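Local coordinates for protein interacting with Hsp90 1 (Saccharomyces cerevisiae, PDB 4CHH) that takes part in pre-rRNA processing, is required for the NOP58-snoRNA interaction, and works as an Hsp90-binding component of the R2TP complex, at residues Val74-Asn77 with Val81-Leu84; Asn88-Pro93 with Ser122-Asp127; Gly49-Gln54 with Ser97-Asp102. One frame throughout, in Å; residues are numbered along the deposited sequence. Where two conformers were deposited one is given.

All three contacts lie in the N-terminal domain of Pih1. From the N terminus, residues 49-54, between strands 29-47 and 58-66, open the loop that contact 3 later closes at residues 97-102 of strand 95-103. Contact 1 is nested inside it, joining residues 74-77 to residues 81-84 of helix 78-86. Contact 2 then opens at residues 88-93, before contact 3 closes, and itself closes on helix 119-127, so contacts 2 and 3 cross along the chain. Contacts 1 and 2 run in series and touch, their centres about 8 Å apart. Contact 3 lies on the other side of the chain's centre, its centre about 27 Å from that of contact 2.

Contact 1: Val74-Asn77 with Val81-Leu84; sequences VDFN and VFPL
Phe-76 overlaps both Val-81 and Phe-82 with one side of its ring, laying its edge against the first turns of helix 78-86. Its CG stands opposite the backbone N (chi1 -179°), which carries the ring out of the loop and across the helix start. There CD1 meets Val-81 CG1 at 3.7 Å, the two side chains crossing at about a right angle. Farther out, Phe-76 CZ approaches Phe-82 CZ at 3.9 Å. The two rings form an offset edge-to-face pair, with the edge of Phe-76 turned to the face of Phe-82, centroids 5.7 Å apart and planes at 74°. The Phe-76 side chain also touches Asp-128 and, on helix 129-147, Leu-131. An alanine in place of Phe-76 would probably open a gap beside Val-81 CG1 and deprive the Phe-82 face of its aromatic mate.

The other branch of Val-81, CG2, is met by Val-74 CG1 at 4.2 Å, and the same Val-74 methyl lies 4.3 Å from Leu-84 CD1. Each branch of Val-81 thus meets a different loop side chain, and Trp-90 packs on it as well.

Asn-77 is the N-cap residue of the helix. Its carbonyl O accepts the Val-81 N-H at 2.8 Å, the first turn's bond, which is nearly straight (159°) and arrives close to the C=O axis. Its OD1 accepts a weak hydrogen bond from Arg-79 N. The chemistry suggests that capping by Asn-77, through its carbonyl and more weakly its side chain, holds the helix start, while apolar contacts probably position the loop.

Contact 2: Asn88-Pro93 with Ser122-Asp127; sequences NEWEIP and SRWICD
The loop that joins helix 78-86 to strand 95-103 meets helix 119-127 through Trp-90 and Ile-92, which face Trp-124 and Ile-125 in the interior of the domain. The CZ2-CH2 side of Trp-90 meets the CE3-CZ3 side of Trp-124: CZ2 of Trp-90 lies 3.6 Å from CZ3 of Trp-124, an atom that sits near the plane of the Trp-90 indole, at its edge. The indole planes are inclined by 31° and the six-membered rings are 5.9 Å apart between centroids, so the pair is oblique, neither a stack nor a T-shape. Trp-90 NE1 donates to the carbonyl O of Val-74, which satisfies the buried indole nitrogen and is likely to limit the turning of the ring.

The loop starts from a Schellman motif: Asn-88, the first residue past helix 78-86 to leave helical geometry, has positive phi, and from Trp-90 on the chain is extended, with Trp-90 and Ile-92 both directed toward helix 119-127. Ile-92 CD1 touches Ile-125 CG2 at 3.9 Å and lies near the plane of the Trp-124 indole, 4.5 Å from its CE3 at the ring edge. With chi1 of Ile-125 at 63°, its CG2 falls anti to the carbonyl carbon, and this places the methyl against Ile-92 CD1. Ile-117 of strand 109-118 touches both isoleucines, and Leu-131 of helix 129-147 packs on Trp-124 and Ile-125.

Beyond the two segments, Trp-90 also packs on Val-81, Leu-84 and Ile-85 of helix 78-86, while Trp-124 touches Pro-72 and Asp-75 in the loop that precedes that helix.

Contact 3: Gly49-Gln54 with Ser97-Asp102; sequences GPEKLQ and SCYRMD. With EDO (1,2-ethanediol), chain C.
Leu-53, Glu-51 and Tyr-99 join the connection between antiparallel strands 29-47 and 58-66 to strand 95-103, which belongs to the same mixed sheet and pairs antiparallel with strand 109-118. The apolar part centres on Leu-53. Its CD2 lies 3.7 Å from Tyr-99 CE1 and its CD1 sits over one face of that ring, the two side chains sliding past each other in opposite directions. CD2 also meets the end of the extended Met-101 chain, 4.1 Å from CE, while Tyr-111 of strand 109-118 touches both Leu-53 and Met-101.

The polar part gathers at the phenol. Tyr-99 CG lies between backbone N and carbonyl carbon (chi1 65°), a torsion that turns the ring toward the loop, bringing OH to Glu-51 and CE1 to Leu-53. Glu-51 OE1 lies 2.8 Å from Tyr-99 OH, a weak hydrogen bond and not a settled one, since the single hydroxyl proton has another acceptor within reach; the carboxylate plane is turned 89° from the ring. A water bridges the two segments: it donates to Lys-52 O and is hydrogen-bonded to Tyr-99 OH at 2.7 Å.

A 1,2-ethanediol, probably from the crystallisation liquor, accepts two backbone N-H groups of the loop. Gly-49 N donates to its O2 at 2.8 Å and Glu-51 N to its O1 at 3.0 Å, and its C2 carbon rests 3.5 Å from Leu-53 CD1.

Contact 1: Val74-Asn77 with Val81-Leu84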
loop_
_atom_site.group_PDB
_atom_site.type_symbol
_atom_site.label_atom_id
_atom_site.label_comp_id
_atom_site.label_asym_id
_atom_site.label_seq_id
_atom_site.Cartn_x
_atom_site.Cartn_y
_atom_site.Cartn_z
ATOM N N VAL A 74 -15.008 12.818 -2.431
ATOM C CA VAL A 74 -14.699 14.122 -1.841
ATOM C C VAL A 74 -13.219 14.446 -2.126
ATOM O O VAL A 74 -12.328 13.711 -1.686
ATOM C CB VAL A 74 -15.017 14.186 -0.314
ATOM C CG1 VAL A 74 -14.571 15.518 0.274
ATOM C CG2 VAL A 74 -16.506 13.949 -0.041
ATOM N N ASP A 75 -12.979 15.558 -2.845
ATOM C CA ASP A 75 -11.657 16.084 -3.200
ATOM C C ASP A 75 -10.862 16.426 -1.935
ATOM O O ASP A 75 -11.461 16.850 -0.950
ATOM C CB ASP A 75 -11.817 17.341 -4.094
ATOM C CG ASP A 75 -10.532 17.817 -4.758
ATOM O OD1 ASP A 75 -9.670 16.954 -5.087
ATOM O OD2 ASP A 75 -10.383 19.047 -4.948
ATOM N N PHE A 76 -9.522 16.229 -1.945
ATOM C CA PHE A 76 -8.739 16.486 -0.734
ATOM C C PHE A 76 -8.613 17.970 -0.439
ATOM O O PHE A 76 -8.035 18.749 -1.196
ATOM C CB PHE A 76 -7.338 15.830 -0.717
ATOM C CG PHE A 76 -6.591 16.114 0.582
ATOM C CD1 PHE A 76 -7.024 15.572 1.790
ATOM C CD2 PHE A 76 -5.501 16.979 0.603
ATOM C CE1 PHE A 76 -6.393 15.899 2.997
ATOM C CE2 PHE A 76 -4.853 17.285 1.810
ATOM C CZ PHE A 76 -5.311 16.750 3.000
ATOM N N ASN A 77 -9.157 18.319 0.708
ATOM C CA ASN A 77 -9.108 19.614 1.370
ATOM C C ASN A 77 -8.998 19.259 2.853
ATOM O O ASN A 77 -9.896 18.589 3.380
ATOM C CB ASN A 77 -10.331 20.460 1.021
ATOM C CG ASN A 77 -10.311 21.839 1.650
ATOM O OD1 ASN A 77 -10.289 22.004 2.879
ATOM N ND2 ASN A 77 -10.352 22.864 0.821
ATOM N N VAL A 81 -11.599 17.044 5.016
ATOM C CA VAL A 81 -11.247 15.638 5.008
ATOM C C VAL A 81 -10.764 15.073 6.343
ATOM O O VAL A 81 -11.188 13.957 6.669
ATOM C CB VAL A 81 -10.249 15.343 3.858
ATOM C CG1 VAL A 81 -9.547 14.000 4.040
ATOM C CG2 VAL A 81 -10.960 15.424 2.507
ATOM N N PHE A 82 -9.904 15.775 7.101
ATOM C CA PHE A 82 -9.414 15.186 8.364
ATOM C C PHE A 82 -10.582 14.861 9.333
ATOM O O PHE A 82 -10.603 13.752 9.865
ATOM C CB PHE A 82 -8.309 16.029 9.018
ATOM C CG PHE A 82 -7.028 15.975 8.200
ATOM C CD1 PHE A 82 -6.493 14.756 7.788
ATOM C CD2 PHE A 82 -6.347 17.139 7.860
ATOM C CE1 PHE A 82 -5.303 14.702 7.038
ATOM C CE2 PHE A 82 -5.154 17.085 7.114
ATOM C CZ PHE A 82 -4.640 15.864 6.714
ATOM N N PRO A 83 -11.616 15.721 9.485
ATOM C CA PRO A 83 -12.769 15.324 10.304
ATOM C C PRO A 83 -13.485 14.086 9.734
ATOM O O PRO A 83 -13.879 13.227 10.507
ATOM C CB PRO A 83 -13.660 16.573 10.249
ATOM C CG PRO A 83 -12.678 17.704 10.088
ATOM C CD PRO A 83 -11.775 17.116 9.027
ATOM N N LEU A 84 -13.592 13.961 8.392
ATOM C CA LEU A 84 -14.214 12.785 7.741
ATOM C C LEU A 84 -13.412 11.508 7.987
ATOM O O LEU A 84 -14.003 10.440 8.143
ATOM C CB LEU A 84 -14.385 12.989 6.229
ATOM C CG LEU A 84 -15.420 13.998 5.775
ATOM C CD1 LEU A 84 -15.342 14.173 4.272
ATOM C CD2 LEU A 84 -16.855 13.581 6.218
#

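Contact 2: Asn88-Pro93 with Ser122-Asp127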
loop_
_atom_site.group_PDB
_atom_site.type_symbol
_atom_site.label_atom_id
_atom_site.label_comp_id
_atom_site.label_asym_id
_atom_site.label_seq_id
_atom_site.Cartn_x
_atom_site.Cartn_y
_atom_site.Cartn_z
ATOM N N ASN A 88 -14.544 8.009 9.933
ATOM C CA ASN A 88 -14.487 6.800 9.086
ATOM C C ASN A 88 -15.366 6.948 7.846
ATOM O O ASN A 88 -15.933 5.960 7.357
ATOM C CB ASN A 88 -14.891 5.537 9.868
ATOM C CG ASN A 88 -13.928 5.163 10.946
ATOM O OD1 ASN A 88 -12.714 5.154 10.755
ATOM N ND2 ASN A 88 -14.456 4.829 12.098
ATOM N N GLU A 89 -15.453 8.183 7.331
ATOM C CA GLU A 89 -16.271 8.492 6.163
ATOM C C GLU A 89 -15.419 8.833 4.943
ATOM O O GLU A 89 -15.961 9.056 3.858
ATOM C CB GLU A 89 -17.237 9.641 6.503
ATOM C CG GLU A 89 -18.473 9.138 7.224
ATOM C CD GLU A 89 -19.431 10.225 7.672
ATOM O OE1 GLU A 89 -19.949 10.968 6.806
ATOM O OE2 GLU A 89 -19.689 10.310 8.894
ATOM N N TRP A 90 -14.077 8.819 5.094
ATOM C CA TRP A 90 -13.201 9.113 3.973
ATOM C C TRP A 90 -11.926 8.292 4.089
ATOM O O TRP A 90 -11.338 8.203 5.164
ATOM C CB TRP A 90 -12.869 10.617 3.964
ATOM C CG TRP A 90 -12.263 11.166 2.708
ATOM C CD1 TRP A 90 -12.907 11.914 1.764
ATOM C CD2 TRP A 90 -10.860 11.200 2.359
ATOM N NE1 TRP A 90 -12.018 12.324 0.799
ATOM C CE2 TRP A 90 -10.751 11.905 1.143
ATOM C CE3 TRP A 90 -9.688 10.663 2.938
ATOM C CZ2 TRP A 90 -9.511 12.159 0.530
ATOM C CZ3 TRP A 90 -8.468 10.883 2.317
ATOM C CH2 TRP A 90 -8.384 11.627 1.128
ATOM N N GLU A 91 -11.458 7.770 2.953
ATOM C CA GLU A 91 -10.219 6.995 2.887
ATOM C C GLU A 91 -9.664 7.012 1.498
ATOM O O GLU A 91 -10.420 7.086 0.540
ATOM C CB GLU A 91 -10.500 5.535 3.310
ATOM C CG GLU A 91 -9.255 4.772 3.730
ATOM C CD GLU A 91 -9.452 3.643 4.722
ATOM O OE1 GLU A 91 -10.169 3.844 5.728
ATOM O OE2 GLU A 91 -8.813 2.583 4.538
ATOM N N ILE A 92 -8.350 6.903 1.369
ATOM C CA ILE A 92 -7.729 6.733 0.060
ATOM C C ILE A 92 -7.875 5.222 -0.268
ATOM O O ILE A 92 -7.297 4.417 0.465
ATOM C CB ILE A 92 -6.246 7.216 0.025
ATOM C CG1 ILE A 92 -6.136 8.748 0.111
ATOM C CG2 ILE A 92 -5.513 6.661 -1.218
ATOM C CD1 ILE A 92 -4.684 9.331 0.140
ATOM N N PRO A 93 -8.642 4.791 -1.300
ATOM C CA PRO A 93 -8.704 3.339 -1.601
ATOM C C PRO A 93 -7.309 2.756 -1.933
ATOM O O PRO A 93 -6.491 3.408 -2.591
ATOM C CB PRO A 93 -9.647 3.269 -2.814
ATOM C CG PRO A 93 -10.491 4.559 -2.713
ATOM C CD PRO A 93 -9.468 5.571 -2.251
ATOM N N SER A 122 -1.811 10.000 -4.977
ATOM C CA SER A 122 -0.350 9.995 -4.843
ATOM C C SER A 122 0.198 11.426 -4.876
ATOM O O SER A 122 1.241 11.688 -4.283
ATOM C CB SER A 122 0.299 9.132 -5.924
ATOM O OG SER A 122 0.503 9.815 -7.152
ATOM N N ARG A 123 -0.504 12.349 -5.574
ATOM C CA ARG A 123 -0.099 13.756 -5.652
ATOM C C ARG A 123 -0.520 14.505 -4.384
ATOM O O ARG A 123 0.213 15.368 -3.925
ATOM C CB ARG A 123 -0.661 14.431 -6.927
ATOM C CG ARG A 123 0.021 13.984 -8.247
ATOM C CD ARG A 123 0.979 12.816 -8.064
ATOM N NE ARG A 123 2.361 13.231 -8.011
ATOM C CZ ARG A 123 3.384 12.447 -7.698
ATOM N NH1 ARG A 123 3.181 11.177 -7.360
ATOM N NH2 ARG A 123 4.609 12.929 -7.688
ATOM N N TRP A 124 -1.675 14.172 -3.811
ATOM C CA TRP A 124 -2.159 14.803 -2.565
ATOM C C TRP A 124 -1.178 14.575 -1.421
ATOM O O TRP A 124 -0.926 15.489 -0.646
ATOM C CB TRP A 124 -3.528 14.221 -2.141
ATOM C CG TRP A 124 -4.679 14.443 -3.080
ATOM C CD1 TRP A 124 -4.798 15.421 -4.024
ATOM C CD2 TRP A 124 -5.923 13.728 -3.083
ATOM N NE1 TRP A 124 -5.999 15.300 -4.680
ATOM C CE2 TRP A 124 -6.722 14.286 -4.106
ATOM C CE3 TRP A 124 -6.438 12.658 -2.324
ATOM C CZ2 TRP A 124 -8.019 13.831 -4.379
ATOM C CZ3 TRP A 124 -7.731 12.217 -2.584
ATOM C CH2 TRP A 124 -8.492 12.773 -3.630
ATOM N N ILE A 125 -0.641 13.329 -1.305
ATOM C CA ILE A 125 0.249 12.960 -0.196
ATOM C C ILE A 125 1.661 13.591 -0.369
ATOM O O ILE A 125 2.430 13.579 0.591
ATOM C CB ILE A 125 0.276 11.425 0.066
ATOM C CG1 ILE A 125 0.839 10.636 -1.159
ATOM C CG2 ILE A 125 -1.133 10.955 0.472
ATOM C CD1 ILE A 125 1.186 9.186 -0.925
ATOM N N CYS A 126 1.963 14.186 -1.555
ATOM C CA CYS A 126 3.205 14.949 -1.795
ATOM C C CYS A 126 3.135 16.288 -1.094
ATOM O O CYS A 126 4.150 16.772 -0.599
ATOM C CB CYS A 126 3.432 15.172 -3.285
ATOM S SG CYS A 126 3.981 13.718 -4.183
ATOM N N ASP A 127 1.949 16.932 -1.156
ATOM C CA ASP A 127 1.673 18.287 -0.679
ATOM C C ASP A 127 1.174 18.385 0.771
ATOM O O ASP A 127 1.151 19.490 1.320
ATOM C CB ASP A 127 0.627 18.938 -1.605
ATOM C CG ASP A 127 1.021 19.031 -3.065
ATOM O OD1 ASP A 127 2.244 19.132 -3.352
ATOM O OD2 ASP A 127 0.113 19.022 -3.920
#

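Contact 3: Gly49-Gln54 with Ser97-Asp102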
loop_
_atom_site.group_PDB
_atom_site.type_symbol
_atom_site.label_atom_id
_atom_site.label_comp_id
_atom_site.label_asym_id
_atom_site.label_seq_id
_atom_site.Cartn_x
_atom_site.Cartn_y
_atom_site.Cartn_z
ATOM N N GLY A 49 -1.433 -16.005 9.780
ATOM C CA GLY A 49 -2.158 -16.355 8.560
ATOM C C GLY A 49 -2.108 -17.809 8.132
ATOM O O GLY A 49 -1.600 -18.653 8.861
ATOM N N PRO A 50 -2.652 -18.135 6.932
ATOM C CA PRO A 50 -2.633 -19.539 6.472
ATOM C C PRO A 50 -1.253 -20.003 6.001
ATOM O O PRO A 50 -1.089 -21.163 5.678
ATOM C CB PRO A 50 -3.600 -19.524 5.291
ATOM C CG PRO A 50 -3.501 -18.122 4.742
ATOM C CD PRO A 50 -3.295 -17.242 5.941
ATOM N N GLU A 51 -0.287 -19.102 5.903
ATOM C CA GLU A 51 1.039 -19.461 5.381
ATOM C C GLU A 51 2.141 -19.147 6.395
ATOM O O GLU A 51 1.941 -18.344 7.294
ATOM C CB GLU A 51 1.303 -18.754 4.048
ATOM C CG GLU A 51 0.364 -19.231 2.949
ATOM C CD GLU A 51 0.066 -18.239 1.839
ATOM O OE1 GLU A 51 0.371 -17.035 1.991
ATOM O OE2 GLU A 51 -0.443 -18.684 0.789
ATOM N N LYS A 52 3.288 -19.813 6.261
ATOM C CA LYS A 52 4.384 -19.610 7.207
ATOM C C LYS A 52 5.315 -18.474 6.791
ATOM O O LYS A 52 5.805 -18.428 5.658
ATOM C CB LYS A 52 5.211 -20.895 7.383
ATOM C CG LYS A 52 4.401 -22.119 7.794
ATOM C CD LYS A 52 5.280 -23.362 7.738
ATOM C CE LYS A 52 4.487 -24.635 7.614
ATOM N NZ LYS A 52 5.371 -25.813 7.404
ATOM N N LEU A 53 5.538 -17.559 7.724
ATOM C CA LEU A 53 6.483 -16.444 7.613
ATOM C C LEU A 53 7.360 -16.474 8.855
ATOM O O LEU A 53 6.930 -17.009 9.880
ATOM C CB LEU A 53 5.783 -15.082 7.449
ATOM C CG LEU A 53 4.963 -14.814 6.150
ATOM C CD1 LEU A 53 4.437 -13.370 6.143
ATOM C CD2 LEU A 53 5.795 -15.065 4.876
ATOM N N GLN A 54 8.591 -15.986 8.749
ATOM C CA GLN A 54 9.520 -15.912 9.886
ATOM C C GLN A 54 9.383 -14.561 10.600
ATOM O O GLN A 54 9.616 -13.526 9.979
ATOM C CB GLN A 54 10.981 -16.100 9.408
ATOM C CG GLN A 54 11.239 -17.404 8.677
ATOM C CD GLN A 54 12.690 -17.553 8.301
ATOM O OE1 GLN A 54 13.280 -16.706 7.617
ATOM N NE2 GLN A 54 13.294 -18.642 8.736
ATOM N N SER A 97 -1.267 -6.092 -3.266
ATOM C CA SER A 97 -0.888 -7.341 -3.903
ATOM C C SER A 97 -0.733 -8.451 -2.876
ATOM O O SER A 97 -0.645 -8.191 -1.676
ATOM C CB SER A 97 0.429 -7.137 -4.649
ATOM O OG SER A 97 1.522 -7.008 -3.749
ATOM N N CYS A 98 -0.580 -9.691 -3.352
ATOM C CA CYS A 98 -0.177 -10.776 -2.479
ATOM C C CYS A 98 1.315 -10.483 -2.140
ATOM O O CYS A 98 1.966 -9.749 -2.896
ATOM C CB CYS A 98 -0.365 -12.123 -3.172
ATOM S SG CYS A 98 0.880 -12.468 -4.442
ATOM N N TYR A 99 1.826 -10.962 -0.999
ATOM C CA TYR A 99 3.218 -10.682 -0.673
ATOM C C TYR A 99 4.128 -11.514 -1.564
ATOM O O TYR A 99 3.724 -12.543 -2.110
ATOM C CB TYR A 99 3.553 -10.896 0.831
ATOM C CG TYR A 99 3.431 -12.328 1.306
ATOM C CD1 TYR A 99 4.464 -13.244 1.103
ATOM C CD2 TYR A 99 2.284 -12.770 1.960
ATOM C CE1 TYR A 99 4.329 -14.577 1.475
ATOM C CE2 TYR A 99 2.148 -14.099 2.361
ATOM C CZ TYR A 99 3.183 -14.993 2.137
ATOM O OH TYR A 99 3.067 -16.298 2.544
ATOM N N ARG A 100 5.351 -11.055 -1.709
ATOM C CA ARG A 100 6.351 -11.828 -2.425
ATOM C C ARG A 100 7.633 -11.830 -1.592
ATOM O O ARG A 100 7.736 -11.073 -0.611
ATOM C CB ARG A 100 6.524 -11.399 -3.891
ATOM C CG ARG A 100 7.074 -10.049 -4.145
ATOM C CD ARG A 100 6.830 -9.692 -5.608
ATOM N NE ARG A 100 7.118 -8.277 -5.807
ATOM C CZ ARG A 100 6.226 -7.310 -5.670
ATOM N NH1 ARG A 100 4.955 -7.599 -5.419
ATOM N NH2 ARG A 100 6.582 -6.050 -5.845
ATOM N N MET A 101 8.526 -12.786 -1.867
ATOM C CA MET A 101 9.739 -12.906 -1.079
ATOM C C MET A 101 10.952 -12.410 -1.833
ATOM O O MET A 101 11.105 -12.658 -3.031
ATOM C CB MET A 101 9.980 -14.350 -0.616
ATOM C CG MET A 101 9.075 -14.766 0.508
ATOM S SD MET A 101 9.466 -16.393 1.186
ATOM C CE MET A 101 7.779 -16.871 1.832
ATOM N N ASP A 102 11.786 -11.680 -1.112
ATOM C CA ASP A 102 13.091 -11.209 -1.533
ATOM C C ASP A 102 14.077 -11.650 -0.463
ATOM O O ASP A 102 13.677 -12.290 0.511
ATOM C CB ASP A 102 13.127 -9.688 -1.795
ATOM C CG ASP A 102 14.123 -9.273 -2.880
ATOM O OD1 ASP A 102 15.131 -10.009 -3.087
ATOM O OD2 ASP A 102 13.895 -8.219 -3.525
HETATM C C1 EDO C . 1.063 -15.585 5.857
HETATM O O1 EDO C . -0.255 -16.092 5.881
HETATM C C2 EDO C . 1.248 -14.601 7.002
HETATM O O2 EDO C . 0.747 -15.084 8.215
HETATM O O HOH W 1 4.883 -18.247 3.068
#